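Local coordinates for alpha-L-rhamnosidase (Klebsiella oxytoca, PDB 4XHC), which hydrolyses terminal alpha-L-rhamnose residues from rhamnosides as a two-domain enzyme of glycoside hydrolase family 78, and binds rhamnose in its pocket, at residues L89-S94 with K181-K186; R243-G248 with Y272-H277; W435-E440 with I473-Q478. One frame throughout, in Å; residues are numbered along the deposited sequence.

Contact 1. Residues L89-S94 with K181-K186; sequences LSSGDS and KAVSRK
S91 reaches across to V183 with its side chain, and its hydroxyl makes the one hydrogen bond between the two segments. Its CB comes first, 4.1 Å from K181 O, a van der Waals approach to the facing backbone. Beyond it OG stands beside the backbone N of its own residue and anti to the carbonyl carbon (chi1 -59°), a rotation that carries the oxygen over to the strand end. There V183 N donates to S91 OG at 3.0 Å, and an N-H...O angle of 175° makes the bond almost straight. S91 OG also lies 3.0 Å from V183 O, but the angle is too poor for a second hydrogen bond. The methyl V183 CG2 flanks the hydroxyl at 3.8 Å from S91 OG, and S90 CA rests against that same methyl.

The loop offering the serine is a type II beta turn from S90 to D93, closed by D93 N to S90 O. G92, at the third position, takes a positive phi of 94°, a conformation glycine adopts readily. A second bond spans the turn: S90 N donates to D93 OD2 at 2.9 Å, meeting the oxygen from above the carboxylate plane.

Facing the turn, K181 and A182 form a classic beta bulge opposite H123 at the end of strand 175-182. G92 and D93 make backbone bonds to V180 of the same strand, which runs between strands 94-99 and 122-129 in the six-stranded antiparallel sheet, while L89 pairs with L189 of strand 187-200.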
loop_
_atom_site.group_PDB
_atom_site.type_symbol
_atom_site.label_atom_id
_atom_site.label_comp_id
_atom_site.label_asym_id
_atom_site.label_seq_id
_atom_site.Cartn_x
_atom_site.Cartn_y
_atom_site.Cartn_z
ATOM N N LEU A 89 9.802 -17.120 7.242
ATOM C CA LEU A 89 8.348 -17.011 7.334
ATOM C C LEU A 89 7.626 -17.374 6.029
ATOM O O LEU A 89 8.090 -17.022 4.949
ATOM C CB LEU A 89 7.974 -15.581 7.739
ATOM C CG LEU A 89 8.717 -14.996 8.944
ATOM C CD1 LEU A 89 8.444 -13.510 9.054
ATOM C CD2 LEU A 89 8.340 -15.712 10.235
ATOM N N SER A 90 6.486 -18.055 6.145
ATOM C CA SER A 90 5.641 -18.405 4.992
ATOM C C SER A 90 4.301 -17.689 5.054
ATOM O O SER A 90 4.035 -16.964 6.010
ATOM C CB SER A 90 5.418 -19.925 4.930
ATOM O OG SER A 90 6.651 -20.610 5.019
ATOM N N SER A 91 3.453 -17.917 4.050
ATOM C CA SER A 91 2.129 -17.306 4.005
ATOM C C SER A 91 1.369 -17.565 5.285
ATOM O O SER A 91 1.307 -18.698 5.750
ATOM C CB SER A 91 1.308 -17.835 2.834
ATOM O OG SER A 91 1.963 -17.585 1.604
ATOM N N GLY A 92 0.815 -16.500 5.862
ATOM C CA GLY A 92 0.020 -16.597 7.081
ATOM C C GLY A 92 0.795 -16.357 8.360
ATOM O O GLY A 92 0.188 -16.114 9.390
ATOM N N ASP A 93 2.126 -16.435 8.318
ATOM C CA ASP A 93 2.938 -16.189 9.513
ATOM C C ASP A 93 2.928 -14.713 9.856
ATOM O O ASP A 93 2.900 -13.870 8.969
ATOM C CB ASP A 93 4.379 -16.664 9.314
ATOM C CG ASP A 93 4.505 -18.186 9.289
ATOM O OD1 ASP A 93 3.563 -18.886 9.729
ATOM O OD2 ASP A 93 5.558 -18.684 8.830
ATOM N N SER A 94 2.924 -14.399 11.146
ATOM C CA SER A 94 2.935 -13.001 11.593
ATOM C C SER A 94 3.549 -12.843 12.988
ATOM O O SER A 94 3.497 -13.754 13.800
ATOM C CB SER A 94 1.518 -12.419 11.582
ATOM O OG SER A 94 0.820 -12.751 12.758
ATOM N N LYS A 181 1.264 -11.976 4.142
ATOM C CA LYS A 181 -0.027 -12.326 3.544
ATOM C C LYS A 181 0.101 -13.402 2.489
ATOM O O LYS A 181 -0.734 -14.303 2.410
ATOM C CB LYS A 181 -0.682 -11.105 2.897
ATOM C CG LYS A 181 -1.292 -10.128 3.879
ATOM C CD LYS A 181 -2.551 -10.697 4.491
ATOM C CE LYS A 181 -3.345 -9.616 5.189
ATOM N NZ LYS A 181 -4.444 -10.239 5.981
ATOM N N ALA A 182 1.135 -13.288 1.659
ATOM C CA ALA A 182 1.339 -14.233 0.579
ATOM C C ALA A 182 2.753 -14.230 0.042
ATOM O O ALA A 182 3.319 -13.185 -0.257
ATOM C CB ALA A 182 0.371 -13.954 -0.557
ATOM N N VAL A 183 3.304 -15.430 -0.044
ATOM C CA VAL A 183 4.440 -15.748 -0.887
ATOM C C VAL A 183 4.039 -17.083 -1.509
ATOM O O VAL A 183 2.958 -17.586 -1.208
ATOM C CB VAL A 183 5.753 -15.869 -0.071
ATOM C CG1 VAL A 183 6.187 -14.506 0.437
ATOM C CG2 VAL A 183 5.603 -16.827 1.104
ATOM N N SER A 184 4.868 -17.674 -2.358
ATOM C CA SER A 184 4.541 -19.003 -2.876
ATOM C C SER A 184 5.104 -20.071 -1.949
ATOM O O SER A 184 5.851 -19.761 -1.025
ATOM C CB SER A 184 5.071 -19.181 -4.294
ATOM O OG SER A 184 6.476 -19.088 -4.297
ATOM N N ARG A 185 4.759 -21.329 -2.212
ATOM C CA ARG A 185 5.269 -22.455 -1.420
ATOM C C ARG A 185 6.752 -22.731 -1.658
ATOM O O ARG A 185 7.415 -23.313 -0.811
ATOM C CB ARG A 185 4.437 -23.710 -1.689
ATOM C CG ARG A 185 3.103 -23.696 -0.947
ATOM C CD ARG A 185 2.134 -24.677 -1.591
ATOM N NE ARG A 185 0.734 -24.260 -1.452
ATOM C CZ ARG A 185 -0.322 -24.967 -1.868
ATOM N NH1 ARG A 185 -0.183 -26.179 -2.430
ATOM N NH2 ARG A 185 -1.542 -24.459 -1.702
ATOM N N LYS A 186 7.274 -22.280 -2.795
ATOM C CA LYS A 186 8.683 -22.493 -3.151
ATOM C C LYS A 186 9.718 -21.679 -2.341
ATOM O O LYS A 186 10.907 -21.986 -2.405
ATOM C CB LYS A 186 8.896 -22.196 -4.644
ATOM C CG LYS A 186 8.166 -23.138 -5.591
ATOM C CD LYS A 186 8.933 -23.331 -6.891
ATOM C CE LYS A 186 10.078 -24.315 -6.709
ATOM N NZ LYS A 186 10.945 -24.393 -7.916
#

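Contact 2. Residues R243-G248 with Y272-H277; sequences RRLWLG and YLFAGH. With RAM (alpha-L-rhamnopyranose), chain C.
L245 is the first residue of R243-G248 to meet the helix that ends at Y272-H277, and its CB points toward that helix. With CG anti to its backbone N (chi1 178°), the isobutyl group lies against the F274 ring, L245 CG at 3.5 Å from F274 CE2, meeting the ring obliquely. Its other reach is methyl to methyl, L245 CD2 to L273 CD1 at 3.9 Å.

W246, the next residue, turns its CB away from the helix, and only its backbone takes part, W246 C lying 3.8 Å from F274 CZ. Its indole serves the other side of the chain: rhamnose lies over one face of the ring, its C5 3.4 Å above the plane and offset toward the rim, and RAM O5 is 3.5 Å from W246 CZ2. W246 is also the N-cap residue of helix 247-259.

L247 opens that helix and turns back toward F274. Its CG sits over the centre of the phenyl ring, 3.6 Å from the centroid and 9° off the normal, a CH-pi contact, while L247 CD1 comes to 3.5 Å from F274 CD1. F308 of helix 302-319 also packs against F274, and Y304 of that helix touches both W246 and L247.

All five touching residues are buried, and the contacts between their side chains are entirely apolar. The alternation along L245, W246 and L247 therefore gives one short run two chemistries: leucines gripping an aromatic ring of the helical core, and between them a tryptophan whose indole face lies against the bound sugar.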
loop_
_atom_site.group_PDB
_atom_site.type_symbol
_atom_site.label_atom_id
_atom_site.label_comp_id
_atom_site.label_asym_id
_atom_site.label_seq_id
_atom_site.Cartn_x
_atom_site.Cartn_y
_atom_site.Cartn_z
ATOM N N ARG A 243 -1.897 15.418 14.306
ATOM C CA ARG A 243 -0.646 15.960 13.735
ATOM C C ARG A 243 -0.737 17.441 13.386
ATOM O O ARG A 243 -0.205 17.871 12.367
ATOM C CB ARG A 243 -0.242 15.196 12.476
ATOM C CG ARG A 243 -0.402 13.702 12.595
ATOM C CD ARG A 243 0.083 13.000 11.348
ATOM N NE ARG A 243 -0.025 11.552 11.503
ATOM C CZ ARG A 243 0.664 10.669 10.795
ATOM N NH1 ARG A 243 1.507 11.078 9.863
ATOM N NH2 ARG A 243 0.521 9.372 11.032
ATOM N N ARG A 244 -1.387 18.217 14.247
ATOM C CA ARG A 244 -1.812 19.550 13.877
ATOM C C ARG A 244 -1.774 20.524 15.038
ATOM O O ARG A 244 -2.015 20.157 16.190
ATOM C CB ARG A 244 -3.238 19.456 13.342
ATOM C CG ARG A 244 -3.686 20.681 12.588
ATOM C CD ARG A 244 -4.692 20.348 11.501
ATOM N NE ARG A 244 -6.069 20.260 11.983
ATOM C CZ ARG A 244 -6.853 19.191 11.884
ATOM N NH1 ARG A 244 -6.419 18.057 11.327
ATOM N NH2 ARG A 244 -8.088 19.253 12.352
ATOM N N LEU A 245 -1.503 21.782 14.713
ATOM C CA LEU A 245 -1.456 22.868 15.692
ATOM C C LEU A 245 -2.848 23.376 16.067
ATOM O O LEU A 245 -3.544 23.933 15.224
ATOM C CB LEU A 245 -0.638 24.023 15.105
ATOM C CG LEU A 245 -0.480 25.310 15.917
ATOM C CD1 LEU A 245 0.244 25.052 17.233
ATOM C CD2 LEU A 245 0.262 26.352 15.091
ATOM N N TRP A 246 -3.247 23.185 17.327
ATOM C CA TRP A 246 -4.505 23.742 17.875
ATOM C C TRP A 246 -4.192 24.743 18.987
ATOM O O TRP A 246 -3.225 24.579 19.731
ATOM C CB TRP A 246 -5.395 22.644 18.471
ATOM C CG TRP A 246 -6.062 21.708 17.500
ATOM C CD1 TRP A 246 -5.487 20.657 16.853
ATOM C CD2 TRP A 246 -7.441 21.697 17.124
ATOM N NE1 TRP A 246 -6.418 20.008 16.077
ATOM C CE2 TRP A 246 -7.627 20.625 16.229
ATOM C CE3 TRP A 246 -8.539 22.493 17.448
ATOM C CZ2 TRP A 246 -8.865 20.328 15.651
ATOM C CZ3 TRP A 246 -9.774 22.201 16.865
ATOM C CH2 TRP A 246 -9.923 21.127 15.983
ATOM N N LEU A 247 -5.034 25.756 19.143
ATOM C CA LEU A 247 -4.712 26.852 20.061
ATOM C C LEU A 247 -4.819 26.466 21.541
ATOM O O LEU A 247 -3.989 26.864 22.342
ATOM C CB LEU A 247 -5.567 28.087 19.769
ATOM C CG LEU A 247 -4.713 29.338 19.541
ATOM C CD1 LEU A 247 -5.487 30.400 18.773
ATOM C CD2 LEU A 247 -4.178 29.884 20.856
ATOM N N GLY A 248 -5.831 25.693 21.906
ATOM C CA GLY A 248 -5.983 25.253 23.290
ATOM C C GLY A 248 -4.800 24.409 23.719
ATOM O O GLY A 248 -4.280 24.564 24.836
ATOM N N TYR A 272 2.499 33.516 15.355
ATOM C CA TYR A 272 2.413 34.219 14.072
ATOM C C TYR A 272 1.591 33.450 13.044
ATOM O O TYR A 272 1.023 34.048 12.133
ATOM C CB TYR A 272 3.807 34.537 13.505
ATOM C CG TYR A 272 4.393 35.837 14.025
ATOM C CD1 TYR A 272 4.074 37.063 13.433
ATOM C CD2 TYR A 272 5.261 35.848 15.112
ATOM C CE1 TYR A 272 4.605 38.256 13.909
ATOM C CE2 TYR A 272 5.795 37.035 15.595
ATOM C CZ TYR A 272 5.465 38.236 14.993
ATOM O OH TYR A 272 6.010 39.395 15.492
ATOM N N LEU A 273 1.539 32.130 13.179
ATOM C CA LEU A 273 0.736 31.320 12.281
ATOM C C LEU A 273 -0.753 31.613 12.477
ATOM O O LEU A 273 -1.456 31.923 11.520
ATOM C CB LEU A 273 1.014 29.825 12.484
ATOM C CG LEU A 273 2.315 29.281 11.883
ATOM C CD1 LEU A 273 2.572 27.865 12.369
ATOM C CD2 LEU A 273 2.276 29.317 10.365
ATOM N N PHE A 274 -1.227 31.530 13.715
ATOM C CA PHE A 274 -2.625 31.845 14.014
ATOM C C PHE A 274 -2.983 33.283 13.636
ATOM O O PHE A 274 -4.079 33.531 13.157
ATOM C CB PHE A 274 -2.938 31.629 15.491
ATOM C CG PHE A 274 -3.138 30.193 15.860
ATOM C CD1 PHE A 274 -4.326 29.553 15.555
ATOM C CD2 PHE A 274 -2.147 29.484 16.516
ATOM C CE1 PHE A 274 -4.525 28.228 15.898
ATOM C CE2 PHE A 274 -2.332 28.159 16.855
ATOM C CZ PHE A 274 -3.524 27.528 16.548
ATOM N N ALA A 275 -2.058 34.216 13.837
ATOM C CA ALA A 275 -2.292 35.614 13.492
ATOM C C ALA A 275 -2.250 35.887 11.979
ATOM O O ALA A 275 -2.860 36.845 11.502
ATOM C CB ALA A 275 -1.278 36.499 14.204
ATOM N N GLY A 276 -1.516 35.057 11.242
ATOM C CA GLY A 276 -1.215 35.303 9.828
ATOM C C GLY A 276 -2.296 34.920 8.833
ATOM O O GLY A 276 -2.249 35.333 7.670
ATOM N N HIS A 277 -3.249 34.104 9.270
ATOM C CA HIS A 277 -4.352 33.712 8.411
ATOM C C HIS A 277 -5.599 33.545 9.257
ATOM O O HIS A 277 -5.742 32.563 9.985
ATOM C CB HIS A 277 -4.006 32.425 7.658
ATOM C CG HIS A 277 -4.940 32.108 6.528
ATOM N ND1 HIS A 277 -5.094 30.834 6.033
ATOM C CD2 HIS A 277 -5.768 32.894 5.804
ATOM C CE1 HIS A 277 -5.976 30.845 5.052
ATOM N NE2 HIS A 277 -6.401 32.084 4.893
HETATM C C1 RAM C . -9.680 17.360 19.177
HETATM C C2 RAM C . -8.315 17.144 19.801
HETATM C C3 RAM C . -7.616 18.471 20.031
HETATM C C4 RAM C . -8.617 19.477 20.573
HETATM C C5 RAM C . -9.635 19.784 19.488
HETATM C C6 RAM C . -11.004 20.113 20.028
HETATM O O1 RAM C . -9.863 16.404 18.208
HETATM O O2 RAM C . -8.539 16.518 21.053
HETATM O O3 RAM C . -6.534 18.321 20.952
HETATM O O4 RAM C . -7.963 20.677 20.941
HETATM O O5 RAM C . -9.772 18.656 18.597
#

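Contact 3. Residues W435-E440 with I473-Q478; sequences WLVLAE and IAALLQ
L438 and A475 bring their CA atoms to 5.8 Å, the nearest CA pair between the end of helix 430-438 and the last turns of helix 466-478, a separation consistent with the small side chains of A474 and A475. L438 CD2 occupies this narrow part: it lies 4.0 Å from A474 CB, with A475 CB at a similar distance. The CB of L438 is not aimed straight at the other helix, but CD2 swings in to make the touch. V437 adds its CG1 branch, 4.1 Å from A475 CB.

Q478 supplies the polar part. A trans first torsion (chi1 -177°) sends the chain away from the backbone N, and it stays extended beyond CG, which spans the gap and delivers the amide to the end of the facing helix. Q478 NE2 donates to V437 O at 2.8 Å, with an N-H...O angle of 155°. The oxygen lies close to the amide plane of Q478, whereas the donor stands 38° above the carbonyl plane of V437. E440 N reaches the same oxygen from the opposite face, so two donors grip V437 O. The other amide atom, Q478 OE1, rests 3.6 Å from L438 CD2. E440 OE2 is 3.9 Å from Q478 NE2, too far for a bond, with carboxylate and amide planes nearly perpendicular.

Helix 444-456 packs beside both segments, I450 touching V437 and M451 touching A475. The reversal at E440, with positive phi and two bonds back into the last turn, is a Schellman motif. Here it terminates one helix within the helical six-hairpin glycosidase domain, and a glutamine from a neighbouring helix shares one of the terminal carbonyls.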
loop_
_atom_site.group_PDB
_atom_site.type_symbol
_atom_site.label_atom_id
_atom_site.label_comp_id
_atom_site.label_asym_id
_atom_site.label_seq_id
_atom_site.Cartn_x
_atom_site.Cartn_y
_atom_site.Cartn_z
ATOM N N TRP A 435 -13.609 26.928 36.017
ATOM C CA TRP A 435 -13.335 28.115 35.215
ATOM C C TRP A 435 -13.740 29.402 35.904
ATOM O O TRP A 435 -13.050 30.409 35.774
ATOM C CB TRP A 435 -13.973 28.018 33.824
ATOM C CG TRP A 435 -13.061 27.377 32.856
ATOM C CD1 TRP A 435 -13.179 26.128 32.302
ATOM C CD2 TRP A 435 -11.843 27.923 32.355
ATOM N NE1 TRP A 435 -12.115 25.878 31.472
ATOM C CE2 TRP A 435 -11.278 26.961 31.487
ATOM C CE3 TRP A 435 -11.165 29.127 32.560
ATOM C CZ2 TRP A 435 -10.066 27.177 30.817
ATOM C CZ3 TRP A 435 -9.954 29.343 31.893
ATOM C CH2 TRP A 435 -9.421 28.373 31.034
ATOM N N LEU A 436 -14.836 29.387 36.646
ATOM C CA LEU A 436 -15.242 30.593 37.371
ATOM C C LEU A 436 -14.391 30.846 38.620
ATOM O O LEU A 436 -14.331 31.974 39.106
ATOM C CB LEU A 436 -16.735 30.562 37.698
ATOM C CG LEU A 436 -17.624 30.777 36.464
ATOM C CD1 LEU A 436 -19.069 30.400 36.751
ATOM C CD2 LEU A 436 -17.546 32.211 35.949
ATOM N N VAL A 437 -13.729 29.816 39.131
ATOM C CA VAL A 437 -12.719 30.011 40.168
ATOM C C VAL A 437 -11.423 30.585 39.570
ATOM O O VAL A 437 -10.783 31.438 40.174
ATOM C CB VAL A 437 -12.451 28.709 40.962
ATOM C CG1 VAL A 437 -11.200 28.819 41.836
ATOM C CG2 VAL A 437 -13.657 28.377 41.820
ATOM N N LEU A 438 -11.031 30.116 38.391
ATOM C CA LEU A 438 -9.841 30.648 37.744
ATOM C C LEU A 438 -10.046 32.099 37.330
ATOM O O LEU A 438 -9.102 32.886 37.301
ATOM C CB LEU A 438 -9.464 29.792 36.529
ATOM C CG LEU A 438 -8.885 28.407 36.837
ATOM C CD1 LEU A 438 -8.745 27.612 35.554
ATOM C CD2 LEU A 438 -7.538 28.514 37.537
ATOM N N ALA A 439 -11.286 32.441 37.017
ATOM C CA ALA A 439 -11.659 33.800 36.628
ATOM C C ALA A 439 -11.614 34.796 37.788
ATOM O O ALA A 439 -11.689 36.009 37.571
ATOM C CB ALA A 439 -13.050 33.782 36.020
ATOM N N GLU A 440 -11.521 34.268 39.008
ATOM C CA GLU A 440 -11.446 35.061 40.239
ATOM C C GLU A 440 -12.736 35.841 40.493
ATOM O O GLU A 440 -12.699 36.986 40.924
ATOM C CB GLU A 440 -10.211 35.981 40.246
ATOM C CG GLU A 440 -8.901 35.257 39.972
ATOM C CD GLU A 440 -7.689 35.977 40.535
ATOM O OE1 GLU A 440 -7.543 37.200 40.297
ATOM O OE2 GLU A 440 -6.876 35.310 41.216
ATOM N N ILE A 473 -6.255 21.413 38.674
ATOM C CA ILE A 473 -5.008 21.529 39.445
ATOM C C ILE A 473 -4.643 22.990 39.669
ATOM O O ILE A 473 -4.263 23.381 40.774
ATOM C CB ILE A 473 -3.827 20.813 38.749
ATOM C CG1 ILE A 473 -4.110 19.311 38.611
ATOM C CG2 ILE A 473 -2.528 21.027 39.514
ATOM C CD1 ILE A 473 -4.530 18.635 39.902
ATOM N N ALA A 474 -4.744 23.786 38.612
ATOM C CA ALA A 474 -4.413 25.201 38.685
ATOM C C ALA A 474 -5.307 25.914 39.692
ATOM O O ALA A 474 -4.828 26.769 40.453
ATOM C CB ALA A 474 -4.543 25.844 37.318
ATOM N N ALA A 475 -6.595 25.563 39.690
ATOM C CA ALA A 475 -7.554 26.148 40.619
ATOM C C ALA A 475 -7.231 25.773 42.066
ATOM O O ALA A 475 -7.330 26.610 42.963
ATOM C CB ALA A 475 -8.974 25.739 40.264
ATOM N N LEU A 476 -6.839 24.527 42.297
ATOM C CA LEU A 476 -6.432 24.112 43.637
ATOM C C LEU A 476 -5.261 24.953 44.131
ATOM O O LEU A 476 -5.303 25.491 45.236
ATOM C CB LEU A 476 -6.078 22.623 43.669
ATOM C CG LEU A 476 -7.263 21.659 43.538
ATOM C CD1 LEU A 476 -6.783 20.243 43.263
ATOM C CD2 LEU A 476 -8.131 21.679 44.787
ATOM N N LEU A 477 -4.224 25.080 43.306
ATOM C CA LEU A 477 -3.029 25.859 43.678
ATOM C C LEU A 477 -3.359 27.336 43.940
ATOM O O LEU A 477 -2.888 27.913 44.917
ATOM C CB LEU A 477 -1.936 25.730 42.603
ATOM C CG LEU A 477 -1.241 24.361 42.514
ATOM C CD1 LEU A 477 -0.309 24.287 41.310
ATOM C CD2 LEU A 477 -0.472 24.048 43.793
ATOM N N GLN A 478 -4.185 27.927 43.079
ATOM C CA GLN A 478 -4.599 29.324 43.216
ATOM C C GLN A 478 -5.301 29.596 44.557
ATOM O O GLN A 478 -5.165 30.680 45.112
ATOM C CB GLN A 478 -5.511 29.702 42.045
ATOM C CG GLN A 478 -5.965 31.146 41.998
ATOM C CD GLN A 478 -7.095 31.358 41.002
ATOM O OE1 GLN A 478 -6.899 31.261 39.793
ATOM N NE2 GLN A 478 -8.287 31.659 41.513
#

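How the contacts relate
The three contacts follow one another along the chain. Contact 1 lies in the N-terminal beta domain, whereas contacts 2 and 3 belong to the six-hairpin glycosidase domain. The centre of contact 1 is about 47 Å from that of contact 2 and about 60 Å from that of contact 3, on the opposite side of the chain's centre. Contacts 2 and 3 are closer, about 26 Å between centres and about 9 Å between nearest atoms, yet use different helices. Contact 2 holds a residue of the rhamnose pocket; contact 3 joins helices elsewhere in that domain, and contact 1 joins a turn to the end of an inner strand, remote from the sugar.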